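Local atomic coordinates of 4-alpha-glucanotransferase (Corynebacterium glutamicum, PDB entry 5B68), a protein that belongs to the amylomaltases, also called disproportionating enzymes, and combines a TIM-barrel domain with an N-terminal beta-sandwich domain. Residues Glu351-Met354 with Phe355-Leu359; Ile325-Ala328 with Thr329-Asp333; Gln58-Ile61 with Ala62-His65. All coordinates share one frame; numbering follows the deposited sequence.

Interaction 1 of 3, residues Glu351-Met354 with Phe355-Leu359; sequences ELTM and FYMWL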
loop_
_atom_site.group_PDB
_atom_site.type_symbol
_atom_site.label_atom_id
_atom_site.label_comp_id
_atom_site.label_asym_id
_atom_site.label_seq_id
_atom_site.Cartn_x
_atom_site.Cartn_y
_atom_site.Cartn_z
ATOM N N GLU A 351 6.577 29.974 7.104
ATOM C CA GLU A 351 7.638 29.723 6.138
ATOM C C GLU A 351 8.056 28.242 6.149
ATOM O O GLU A 351 8.275 27.724 5.066
ATOM C CB GLU A 351 8.879 30.595 6.444
ATOM C CG GLU A 351 10.018 30.328 5.493
ATOM C CD GLU A 351 11.107 31.371 5.572
ATOM O OE1 GLU A 351 11.882 31.303 6.535
ATOM O OE2 GLU A 351 11.151 32.217 4.649
ATOM N N LEU A 352 8.198 27.646 7.335
ATOM C CA LEU A 352 8.526 26.227 7.469
ATOM C C LEU A 352 7.444 25.381 6.813
ATOM O O LEU A 352 7.756 24.397 6.145
ATOM C CB LEU A 352 8.660 25.777 8.916
ATOM C CG LEU A 352 9.963 25.997 9.652
ATOM C CD1 LEU A 352 9.780 25.527 11.066
ATOM C CD2 LEU A 352 11.098 25.210 8.944
ATOM N N THR A 353 6.169 25.746 7.023
ATOM C CA THR A 353 5.050 25.038 6.378
ATOM C C THR A 353 5.208 25.092 4.858
ATOM O O THR A 353 5.070 24.079 4.122
ATOM C CB THR A 353 3.681 25.595 6.870
ATOM O OG1 THR A 353 3.506 25.329 8.262
ATOM C CG2 THR A 353 2.533 24.999 6.048
ATOM N N MET A 354 5.554 26.255 4.351
ATOM C CA MET A 354 5.697 26.457 2.934
ATOM C C MET A 354 6.827 25.589 2.349
ATOM O O MET A 354 6.707 25.094 1.234
ATOM C CB MET A 354 5.943 27.908 2.623
ATOM C CG MET A 354 5.970 28.209 1.147
ATOM S SD MET A 354 4.485 27.835 0.201
ATOM C CE MET A 354 3.429 29.218 0.655
ATOM N N PHE A 355 7.926 25.504 3.115
ATOM C CA PHE A 355 9.077 24.654 2.750
ATOM C C PHE A 355 8.634 23.199 2.613
ATOM O O PHE A 355 9.013 22.552 1.621
ATOM C CB PHE A 355 10.136 24.740 3.809
ATOM C CG PHE A 355 11.266 23.742 3.622
ATOM C CD1 PHE A 355 12.235 23.960 2.644
ATOM C CD2 PHE A 355 11.358 22.655 4.471
ATOM C CE1 PHE A 355 13.284 23.046 2.494
ATOM C CE2 PHE A 355 12.406 21.772 4.335
ATOM C CZ PHE A 355 13.358 21.994 3.332
ATOM N N TYR A 356 7.822 22.707 3.543
ATOM C CA TYR A 356 7.385 21.287 3.424
ATOM C C TYR A 356 6.395 21.092 2.305
ATOM O O TYR A 356 6.373 20.016 1.638
ATOM C CB TYR A 356 6.947 20.731 4.767
ATOM C CG TYR A 356 8.076 20.594 5.728
ATOM C CD1 TYR A 356 9.012 19.579 5.561
ATOM C CD2 TYR A 356 8.260 21.510 6.814
ATOM C CE1 TYR A 356 10.082 19.430 6.413
ATOM C CE2 TYR A 356 9.321 21.357 7.688
ATOM C CZ TYR A 356 10.242 20.300 7.479
ATOM O OH TYR A 356 11.307 20.081 8.334
ATOM N N MET A 357 5.615 22.113 1.990
ATOM C CA MET A 357 4.747 22.078 0.794
ATOM C C MET A 357 5.568 21.990 -0.473
ATOM O O MET A 357 5.312 21.168 -1.421
ATOM C CB MET A 357 3.787 23.270 0.778
ATOM C CG MET A 357 2.813 23.235 1.954
ATOM S SD MET A 357 1.867 24.819 2.053
ATOM C CE MET A 357 0.774 24.548 0.704
ATOM N N TRP A 358 6.642 22.773 -0.495
ATOM C CA TRP A 358 7.484 22.865 -1.650
ATOM C C TRP A 358 8.195 21.538 -1.886
ATOM O O TRP A 358 8.302 21.123 -3.052
ATOM C CB TRP A 358 8.460 24.040 -1.435
ATOM C CG TRP A 358 9.524 24.247 -2.447
ATOM C CD1 TRP A 358 9.387 24.786 -3.631
ATOM C CD2 TRP A 358 10.906 23.937 -2.275
ATOM N NE1 TRP A 358 10.623 24.871 -4.267
ATOM C CE2 TRP A 358 11.565 24.343 -3.424
ATOM C CE3 TRP A 358 11.647 23.377 -1.233
ATOM C CZ2 TRP A 358 12.953 24.173 -3.613
ATOM C CZ3 TRP A 358 13.056 23.236 -1.403
ATOM C CH2 TRP A 358 13.670 23.626 -2.605
ATOM N N LEU A 359 8.674 20.886 -0.813
ATOM C CA LEU A 359 9.255 19.516 -0.970
ATOM C C LEU A 359 8.292 18.537 -1.656
ATOM O O LEU A 359 8.713 17.770 -2.494
ATOM C CB LEU A 359 9.616 18.900 0.359
ATOM C CG LEU A 359 10.761 19.610 1.092
ATOM C CD1 LEU A 359 11.156 18.890 2.370
ATOM C CD2 LEU A 359 11.959 19.802 0.181
#
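F355 N donates to E351 O, one turn back, at 3.0 Å, while F355 CB lies 3.4 Å from L352 O. With CG anti to the backbone N (chi1 171°), the ring heads away from 351-354 and reaches R298 on helix 286-301. Y356 bonds through N to L352 O, and Y356 CD2 comes within 3.0 Å of L352 O, the ring meeting it obliquely. Y356 CE2 lies 4.4 Å from L352 CD2, and Y356 OH is hydrogen-bonded to E335 OE2 on helix 307-338. Such i to i+4 pairs mark an uninterrupted alpha-helical turn, here near the start of helix 349-376, in the family region assigned to the TIM-barrel clan. M357 N donates to T353 O. M357 CG, set beside its own backbone N (chi1 -64°), lies 3.2 Å from T353 O, and M357 SD passes T353 CG2 at 4.1 Å, with the two side chains running across one another. A looser sulfur pair, M354 SD with M357 SD, is 4.4 Å apart. W358 N donates to M354 O at 2.9 Å, and its indole turns away to meet the rings of F301, F313 and W361.

Interaction 2 of 3, residues Ile325-Ala328 with Thr329-Asp333; sequences IDFA and TWCAD
A threonine side-chain bond to the preceding helical turn and a cysteine sulfur-aromatic contact distinguish this part of the long alpha helix 307-338, which packs against helix 349-376. T329 meets I325 in two ways. T329 N donates to I325 O at 2.9 Å, and T329 OG1 donates to the same oxygen at 2.7 Å. The two donors come from opposite faces of the carbonyl plane: the amide is tilted 23° from it, whereas the hydroxyl stands 39° out of it and does not sit on a lone pair. This double grip depends on chi1 of T329 (-58°), which sets OG1 beside its own backbone N and directs it back along the helix. T329 OG1 also lies 3.8 Å from I325 CG2, where the two side chains cross.

The next pairs are ordinary i to i+4 backbone bonds, W330 N to D326 O, C331 N to F327 O and A332 N to A328 O. W330 packs against A396 and Q399 of helix 396-400, and W330 CB stays 3.4 Å from F327 O, which lies near the indole plane, at its edge. The A328 methyl instead touches M357 on helix 349-376.

C331 SG sits over one face of the F327 ring, 3.9 Å from its centroid and displaced toward the rim. F242 stacks with the same ring, which would help to hold its orientation. Because C331 SG lies beside its own backbone N, it too points back toward the preceding turn, and the displacement brings it nearest to the far end of the ring, with C331 SG 3.6 Å from F327 CZ.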
loop_
_atom_site.group_PDB
_atom_site.type_symbol
_atom_site.label_atom_id
_atom_site.label_comp_id
_atom_site.label_asym_id
_atom_site.label_seq_id
_atom_site.Cartn_x
_atom_site.Cartn_y
_atom_site.Cartn_z
ATOM N N ILE A 325 -1.506 21.317 3.261
ATOM C CA ILE A 325 -1.168 22.298 4.311
ATOM C C ILE A 325 -1.106 21.639 5.656
ATOM O O ILE A 325 -0.191 21.925 6.408
ATOM C CB ILE A 325 -2.248 23.394 4.353
ATOM C CG1 ILE A 325 -2.222 24.161 3.062
ATOM C CG2 ILE A 325 -2.025 24.304 5.569
ATOM C CD1 ILE A 325 -3.423 25.052 2.813
ATOM N N ASP A 326 -2.047 20.694 5.974
ATOM C CA ASP A 326 -2.033 19.967 7.230
ATOM C C ASP A 326 -0.776 19.107 7.440
ATOM O O ASP A 326 -0.165 19.088 8.521
ATOM C CB ASP A 326 -3.270 19.058 7.406
ATOM C CG ASP A 326 -4.607 19.837 7.484
ATOM O OD1 ASP A 326 -4.606 21.051 7.728
ATOM O OD2 ASP A 326 -5.638 19.176 7.255
ATOM N N PHE A 327 -0.410 18.351 6.392
ATOM C CA PHE A 327 0.776 17.516 6.444
ATOM C C PHE A 327 2.045 18.429 6.709
ATOM O O PHE A 327 2.871 18.132 7.554
ATOM C CB PHE A 327 0.974 16.803 5.109
ATOM C CG PHE A 327 2.317 16.118 5.010
ATOM C CD1 PHE A 327 2.546 15.017 5.755
ATOM C CD2 PHE A 327 3.307 16.597 4.162
ATOM C CE1 PHE A 327 3.763 14.361 5.679
ATOM C CE2 PHE A 327 4.512 15.951 4.089
ATOM C CZ PHE A 327 4.739 14.861 4.861
ATOM N N ALA A 328 2.149 19.470 5.932
ATOM C CA ALA A 328 3.311 20.375 5.945
ATOM C C ALA A 328 3.394 21.118 7.300
ATOM O O ALA A 328 4.468 21.334 7.813
ATOM C CB ALA A 328 3.222 21.354 4.821
ATOM N N THR A 329 2.244 21.451 7.861
ATOM C CA THR A 329 2.204 22.128 9.168
ATOM C C THR A 329 2.659 21.168 10.255
ATOM O O THR A 329 3.412 21.541 11.134
ATOM C CB THR A 329 0.801 22.660 9.480
ATOM O OG1 THR A 329 0.396 23.568 8.449
ATOM C CG2 THR A 329 0.772 23.303 10.863
ATOM N N TRP A 330 2.221 19.912 10.198
ATOM C CA TRP A 330 2.673 18.877 11.078
ATOM C C TRP A 330 4.204 18.737 10.969
ATOM O O TRP A 330 4.872 18.618 12.008
ATOM C CB TRP A 330 1.975 17.517 10.809
ATOM C CG TRP A 330 2.458 16.392 11.647
ATOM C CD1 TRP A 330 1.946 15.963 12.815
ATOM C CD2 TRP A 330 3.580 15.529 11.356
ATOM N NE1 TRP A 330 2.705 14.907 13.307
ATOM C CE2 TRP A 330 3.705 14.637 12.421
ATOM C CE3 TRP A 330 4.475 15.444 10.287
ATOM C CZ2 TRP A 330 4.716 13.658 12.470
ATOM C CZ3 TRP A 330 5.504 14.446 10.340
ATOM C CH2 TRP A 330 5.594 13.596 11.411
ATOM N N CYS A 331 4.743 18.729 9.751
ATOM C CA CYS A 331 6.219 18.667 9.599
ATOM C C CYS A 331 6.925 19.864 10.278
ATOM O O CYS A 331 7.890 19.682 10.955
ATOM C CB CYS A 331 6.648 18.681 8.172
ATOM S SG CYS A 331 6.078 17.127 7.314
ATOM N N ALA A 332 6.392 21.043 10.061
ATOM C CA ALA A 332 6.927 22.275 10.704
ATOM C C ALA A 332 6.906 22.145 12.210
ATOM O O ALA A 332 7.933 22.384 12.912
ATOM C CB ALA A 332 6.122 23.472 10.194
ATOM N N ASP A 333 5.802 21.645 12.752
ATOM C CA ASP A 333 5.705 21.452 14.186
ATOM C C ASP A 333 6.700 20.423 14.734
ATOM O O ASP A 333 7.218 20.635 15.843
ATOM C CB ASP A 333 4.303 21.072 14.616
ATOM C CG ASP A 333 3.321 22.222 14.491
ATOM O OD1 ASP A 333 3.770 23.392 14.401
ATOM O OD2 ASP A 333 2.113 21.916 14.433
#

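Interaction 3 of 3, residues Gln58-Ile61 with Ala62-His65; sequences QRQI and ALFH. With SO4 (sulfate ion), chain G.
R59 and L63 meet one turn apart on the alpha helix 54-69, where the surface of the helix also helps to hold a sulfate ion. The backbone bonds are regular i to i+4 pairs: A62 N to Q58 O, L63 N to R59 O at 2.9 Å, F64 N to Q60 O, and H65 N to I61 O, the longest at 3.2 Å.

The polar contacts converge on the ion, which probably comes from the crystallisation liquor. R59 NH1 and Q60 NE2 each donate to sulfate O3 at 2.9 Å, so one oxygen is held by two residues adjacent in sequence. O3 lies near the guanidinium plane, at its edge. R59 reaches it with a chain extended from CG to NE and then turned at chi4 (-93°), whereas Q60 folds at chi2 (-58°) to bring its amide round. R67 NH2 and N45 ND2 also bond to the sulfate, and the two arginines supply positive charge that would favour an anion here.

The packing contacts begin with L63, whose CD1 is centred over one face of the R59 guanidinium, 3.6 Å from R59 CZ. L63 CD1 also lies 3.8 Å from Q60 NE2, so L63 packs against both groups that grip O3. On the side facing helix 5-13, I61 touches E9 and F64 touches L13. I61 and H65 lie side by side, pointing the same way: H65 CD2 is 3.4 Å from I61 O, in an oblique approach, and 3.9 Å from I61 CG2.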
loop_
_atom_site.group_PDB
_atom_site.type_symbol
_atom_site.label_atom_id
_atom_site.label_comp_id
_atom_site.label_asym_id
_atom_site.label_seq_id
_atom_site.Cartn_x
_atom_site.Cartn_y
_atom_site.Cartn_z
ATOM N N GLN A 58 -27.508 -2.490 26.490
ATOM C CA GLN A 58 -28.845 -2.348 25.871
ATOM C C GLN A 58 -29.116 -0.916 25.470
ATOM O O GLN A 58 -29.741 -0.639 24.431
ATOM C CB GLN A 58 -29.967 -2.906 26.774
ATOM C CG GLN A 58 -29.920 -4.425 26.839
ATOM C CD GLN A 58 -30.953 -5.062 27.741
ATOM O OE1 GLN A 58 -30.719 -5.300 28.935
ATOM N NE2 GLN A 58 -32.080 -5.407 27.147
ATOM N N ARG A 59 -28.663 0.012 26.290
ATOM C CA ARG A 59 -28.844 1.400 25.949
ATOM C C ARG A 59 -27.981 1.774 24.718
ATOM O O ARG A 59 -28.400 2.615 23.922
ATOM C CB ARG A 59 -28.530 2.276 27.134
ATOM C CG ARG A 59 -28.536 3.770 26.869
ATOM C CD ARG A 59 -28.154 4.600 28.108
ATOM N NE ARG A 59 -28.069 6.018 27.731
ATOM C CZ ARG A 59 -26.963 6.654 27.356
ATOM N NH1 ARG A 59 -25.793 6.037 27.333
ATOM N NH2 ARG A 59 -27.034 7.939 27.006
ATOM N N GLN A 60 -26.789 1.202 24.598
ATOM C CA GLN A 60 -25.995 1.439 23.362
ATOM C C GLN A 60 -26.656 0.814 22.125
ATOM O O GLN A 60 -26.554 1.377 21.054
ATOM C CB GLN A 60 -24.561 1.018 23.531
ATOM C CG GLN A 60 -23.765 1.924 24.457
ATOM C CD GLN A 60 -23.745 3.363 24.011
ATOM O OE1 GLN A 60 -23.532 3.664 22.834
ATOM N NE2 GLN A 60 -24.043 4.281 24.927
ATOM N N ILE A 61 -27.307 -0.347 22.276
ATOM C CA ILE A 61 -28.083 -0.901 21.159
ATOM C C ILE A 61 -29.165 0.088 20.711
ATOM O O ILE A 61 -29.278 0.424 19.540
ATOM C CB ILE A 61 -28.626 -2.266 21.514
ATOM C CG1 ILE A 61 -27.434 -3.224 21.673
ATOM C CG2 ILE A 61 -29.596 -2.797 20.479
ATOM C CD1 ILE A 61 -27.736 -4.514 22.387
ATOM N N ALA A 62 -30.009 0.519 21.645
ATOM C CA ALA A 62 -31.078 1.429 21.325
ATOM C C ALA A 62 -30.575 2.744 20.733
ATOM O O ALA A 62 -31.179 3.229 19.782
ATOM C CB ALA A 62 -31.986 1.695 22.556
ATOM N N LEU A 63 -29.475 3.291 21.268
ATOM C CA LEU A 63 -28.894 4.509 20.733
ATOM C C LEU A 63 -28.392 4.315 19.284
ATOM O O LEU A 63 -28.553 5.227 18.467
ATOM C CB LEU A 63 -27.778 5.103 21.584
ATOM C CG LEU A 63 -28.323 5.863 22.818
ATOM C CD1 LEU A 63 -27.224 5.991 23.868
ATOM C CD2 LEU A 63 -28.889 7.260 22.483
ATOM N N PHE A 64 -27.851 3.131 18.987
ATOM C CA PHE A 64 -27.423 2.855 17.598
ATOM C C PHE A 64 -28.652 2.942 16.655
ATOM O O PHE A 64 -28.602 3.638 15.643
ATOM C CB PHE A 64 -26.783 1.478 17.484
ATOM C CG PHE A 64 -26.310 1.167 16.109
ATOM C CD1 PHE A 64 -25.063 1.615 15.707
ATOM C CD2 PHE A 64 -27.181 0.571 15.149
ATOM C CE1 PHE A 64 -24.609 1.344 14.423
ATOM C CE2 PHE A 64 -26.724 0.324 13.856
ATOM C CZ PHE A 64 -25.471 0.759 13.503
ATOM N N HIS A 65 -29.760 2.233 16.994
ATOM C CA HIS A 65 -30.953 2.235 16.100
ATOM C C HIS A 65 -31.558 3.623 16.005
ATOM O O HIS A 65 -31.933 4.069 14.954
ATOM C CB HIS A 65 -31.965 1.156 16.481
ATOM C CG HIS A 65 -31.435 -0.216 16.337
ATOM N ND1 HIS A 65 -31.106 -0.753 15.114
ATOM C CD2 HIS A 65 -31.195 -1.183 17.251
ATOM C CE1 HIS A 65 -30.689 -2.001 15.277
ATOM N NE2 HIS A 65 -30.716 -2.269 16.571
HETATM S S SO4 G . -23.577 8.201 24.465
HETATM O O1 SO4 G . -23.296 7.585 23.149
HETATM O O2 SO4 G . -24.777 9.088 24.337
HETATM O O3 SO4 G . -23.907 7.173 25.469
HETATM O O4 SO4 G . -22.311 8.969 24.747
#

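In the fold
From the N terminus, interaction 3 comes first, on helix 54-69 beside helix 5-13. Interaction 2 follows on helix 307-338 and interaction 1 on the next helix, 349-376. Each joins consecutive residues within a single helix, so none closes a loop, and the three stand in series without nesting or crossing. Interactions 1 and 2 do touch: their centres are about 8 Å apart, T353 O packs on the A328 methyl and T353 CG2 on T329 OG1, and the Y356 ring packs on C331, which ties the two successive helices together. Interaction 3 is remote, its centre about 39 Å from that of interaction 2 and about 46 Å from that of interaction 1.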